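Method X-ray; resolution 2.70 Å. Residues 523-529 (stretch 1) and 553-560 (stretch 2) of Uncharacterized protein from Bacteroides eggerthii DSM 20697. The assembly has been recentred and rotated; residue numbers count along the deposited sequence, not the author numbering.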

# COMPACT_ATOMS: atom_id res chain seq x y z
N ASN A 523 18.66 22.39 10.25
CA ASN A 523 17.89 23.58 10.51
C ASN A 523 18.86 24.76 10.70
O ASN A 523 20.01 24.67 10.28
CB ASN A 523 16.94 23.37 11.70
CG ASN A 523 15.60 22.84 11.24
OD1 ASN A 523 14.82 23.55 10.61
ND2 ASN A 523 15.31 21.58 11.54
N SER A 524 18.40 25.88 11.26
CA SER A 524 19.24 27.07 11.30
C SER A 524 19.41 27.66 12.70
O SER A 524 19.68 28.85 12.81
CB SER A 524 18.66 28.12 10.37
OG SER A 524 18.50 27.57 9.07
N PHE A 525 19.31 26.83 13.73
CA PHE A 525 19.50 27.29 15.10
C PHE A 525 20.91 27.75 15.35
O PHE A 525 21.86 27.03 15.01
CB PHE A 525 19.17 26.16 16.12
CG PHE A 525 17.70 25.82 16.18
CD1 PHE A 525 16.82 26.59 16.95
CD2 PHE A 525 17.19 24.75 15.45
CE1 PHE A 525 15.45 26.29 16.98
CE2 PHE A 525 15.82 24.46 15.47
CZ PHE A 525 14.96 25.23 16.24
N SER A 526 21.05 28.94 15.95
CA SER A 526 22.33 29.51 16.40
C SER A 526 22.33 29.53 17.94
O SER A 526 23.39 29.40 18.57
CB SER A 526 22.57 30.88 15.81
OG SER A 526 21.37 31.63 15.91
N LYS A 527 21.10 29.64 18.52
CA LYS A 527 20.76 29.56 19.94
C LYS A 527 20.06 28.25 20.18
O LYS A 527 19.02 28.00 19.55
CB LYS A 527 19.88 30.75 20.39
CG LYS A 527 19.68 30.83 21.91
CD LYS A 527 18.33 31.42 22.33
CE LYS A 527 18.29 32.94 22.39
NZ LYS A 527 19.02 33.50 23.57
N PHE A 528 20.59 27.43 21.08
CA PHE A 528 20.06 26.10 21.34
C PHE A 528 18.57 26.10 21.81
O PHE A 528 18.25 26.71 22.83
CB PHE A 528 20.91 25.34 22.38
CG PHE A 528 20.78 23.84 22.22
CD1 PHE A 528 19.66 23.17 22.71
CD2 PHE A 528 21.74 23.11 21.54
CE1 PHE A 528 19.52 21.80 22.52
CE2 PHE A 528 21.60 21.75 21.35
CZ PHE A 528 20.50 21.10 21.86
N PRO A 529 17.68 25.37 21.09
CA PRO A 529 16.28 25.27 21.55
C PRO A 529 16.21 24.29 22.73
O PRO A 529 16.07 23.07 22.55
CB PRO A 529 15.53 24.77 20.30
CG PRO A 529 16.55 24.01 19.53
CD PRO A 529 17.91 24.57 19.86
N ARG A 553 28.05 27.39 9.83
CA ARG A 553 27.66 26.52 10.93
C ARG A 553 27.21 27.40 12.08
O ARG A 553 28.04 28.05 12.75
CB ARG A 553 28.83 25.60 11.34
CG ARG A 553 29.28 24.67 10.24
CD ARG A 553 30.10 23.57 10.81
NE ARG A 553 30.53 22.61 9.79
CZ ARG A 553 31.07 21.42 10.05
NH1 ARG A 553 31.23 21.02 11.31
NH2 ARG A 553 31.44 20.63 9.06
N THR A 554 25.88 27.49 12.24
CA THR A 554 25.22 28.37 13.21
C THR A 554 25.30 27.90 14.66
O THR A 554 25.41 28.76 15.52
CB THR A 554 23.73 28.54 12.85
OG1 THR A 554 23.13 27.26 12.63
CG2 THR A 554 23.52 29.44 11.64
N LEU A 555 25.23 26.57 14.95
CA LEU A 555 25.20 26.10 16.33
C LEU A 555 26.60 25.90 16.92
O LEU A 555 27.32 24.95 16.59
CB LEU A 555 24.39 24.82 16.49
CG LEU A 555 24.01 24.42 17.91
CD1 LEU A 555 23.09 25.45 18.56
CD2 LEU A 555 23.36 23.05 17.92
N ARG A 556 26.94 26.81 17.85
CA ARG A 556 28.21 26.85 18.55
C ARG A 556 28.00 26.55 20.06
O ARG A 556 28.97 26.18 20.75
CB ARG A 556 28.89 28.22 18.34
CG ARG A 556 29.28 28.45 16.87
CD ARG A 556 29.63 29.88 16.52
NE ARG A 556 30.98 30.20 16.97
CZ ARG A 556 31.43 31.44 17.15
NH1 ARG A 556 30.64 32.48 16.94
NH2 ARG A 556 32.68 31.64 17.58
N GLU A 557 26.72 26.63 20.53
CA GLU A 557 26.27 26.46 21.91
C GLU A 557 25.92 25.00 22.26
O GLU A 557 25.03 24.39 21.66
CB GLU A 557 25.02 27.36 22.15
CG GLU A 557 24.39 27.32 23.54
CD GLU A 557 22.99 27.92 23.69
OE1 GLU A 557 22.55 28.63 22.76
OE2 GLU A 557 22.34 27.66 24.73
N TRP A 558 26.57 24.47 23.32
CA TRP A 558 26.27 23.15 23.86
C TRP A 558 25.09 23.30 24.83
O TRP A 558 25.10 24.24 25.64
CB TRP A 558 27.50 22.53 24.55
CG TRP A 558 27.18 21.31 25.37
CD1 TRP A 558 26.81 21.28 26.69
CD2 TRP A 558 27.10 19.95 24.90
NE1 TRP A 558 26.53 19.99 27.07
CE2 TRP A 558 26.71 19.15 25.99
CE3 TRP A 558 27.36 19.33 23.66
CZ2 TRP A 558 26.58 17.76 25.89
CZ3 TRP A 558 27.25 17.95 23.57
CH2 TRP A 558 26.85 17.18 24.67
N PRO A 559 24.09 22.40 24.80
CA PRO A 559 22.97 22.52 25.75
C PRO A 559 23.39 22.13 27.18
O PRO A 559 23.18 20.98 27.61
CB PRO A 559 21.94 21.56 25.18
CG PRO A 559 22.77 20.47 24.54
CD PRO A 559 23.93 21.22 23.93
N GLU A 560 24.01 23.08 27.92
CA GLU A 560 24.46 22.80 29.28
C GLU A 560 23.27 22.42 30.14
O GLU A 560 22.23 23.09 30.09
CB GLU A 560 25.23 23.98 29.89
CG GLU A 560 26.57 24.26 29.22
CD GLU A 560 27.71 23.28 29.44
OE1 GLU A 560 27.62 22.40 30.34
OE2 GLU A 560 28.72 23.42 28.71

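Residues 523-529 and 553-560 lie side by side as two irregular segments of one chain. Neither forms a regular helix or strand. Together they bury 474 Å² of surface, counted over both sides. The contact rests on two hydrogen bonds, each made by a side chain of stretch 2 to the backbone of stretch 1, and on a small apolar cluster around Phe 528.

Asn 523 takes no part in the contact. Its CB points sideways and the end of its side chain leads away, and its amide group is hydrogen-bonded elsewhere in the structure. Ser 524 points its CB away from stretch 2, and its hydroxyl is satisfied elsewhere. Its backbone still comes near, with Ser 524 C 3.7 Å from Thr 554 OG1.

Phe 525 contributes through its backbone. Its carbonyl accepts a hydrogen bond from the threonine hydroxyl, with Thr 554 OG1 2.7 Å from Phe 525 O. Thr 554 suits this place because its CB points toward stretch 1 and its chi1 is in the p well, which sets the short hydroxyl branch at the carbonyl. Leu 555 N is also near, 3.4 Å from Phe 525 O, but the angle is poor and no hydrogen bond forms. The aromatic ring of Phe 525 leads away from stretch 2 and is buried.

Ser 526 sits where the backbones come close, its CA 4.5 Å from that of Thr 554. A CA-H...O contact joins Ser 526 CA to Thr 554 O at 3.3 Å. The small serine side chain fits beside the threonine, with Ser 526 CB 3.9 Å from Thr 554 CB. The residue remains exposed.

Lys 527 points away overall and is exposed. Lys 527 CA lies 3.5 Å from Glu 557 OE1, and Lys 527 CG is 3.7 Å from the same oxygen. The amine makes no salt bridge to this glutamate: Lys 527 NZ is far from the carboxylate. The contact therefore involves the base of the lysine, not its charged end.

Phe 528 is the centre of the contact, with the largest area covered by the other stretch. Its backbone amide donates to the glutamate carboxylate, with Phe 528 N 2.8 Å from Glu 557 OE1 and an angle of 165° at the hydrogen. This is a nearly straight bond. Glu 557 can reach it because its CB points toward stretch 1 and chi1 and chi2 are both t, so the side chain is extended.

Phe 528 CB points toward stretch 2, and the ring is buried against Pro 559 and Leu 555. Pro 559 covers one face in a CH-pi contact: Pro 559 CB is 3.5 Å from the centroid of the Phe 528 ring, only 8° off the ring normal. Proline offers a compact set of C-H groups for such packing. Leu 555 adds a methyl group, with Leu 555 CD2 4.0 Å from Phe 528 CD2. Its CB points sideways, but its end comes nearer.

Pro 529 is buried but points away and makes no contact with stretch 2.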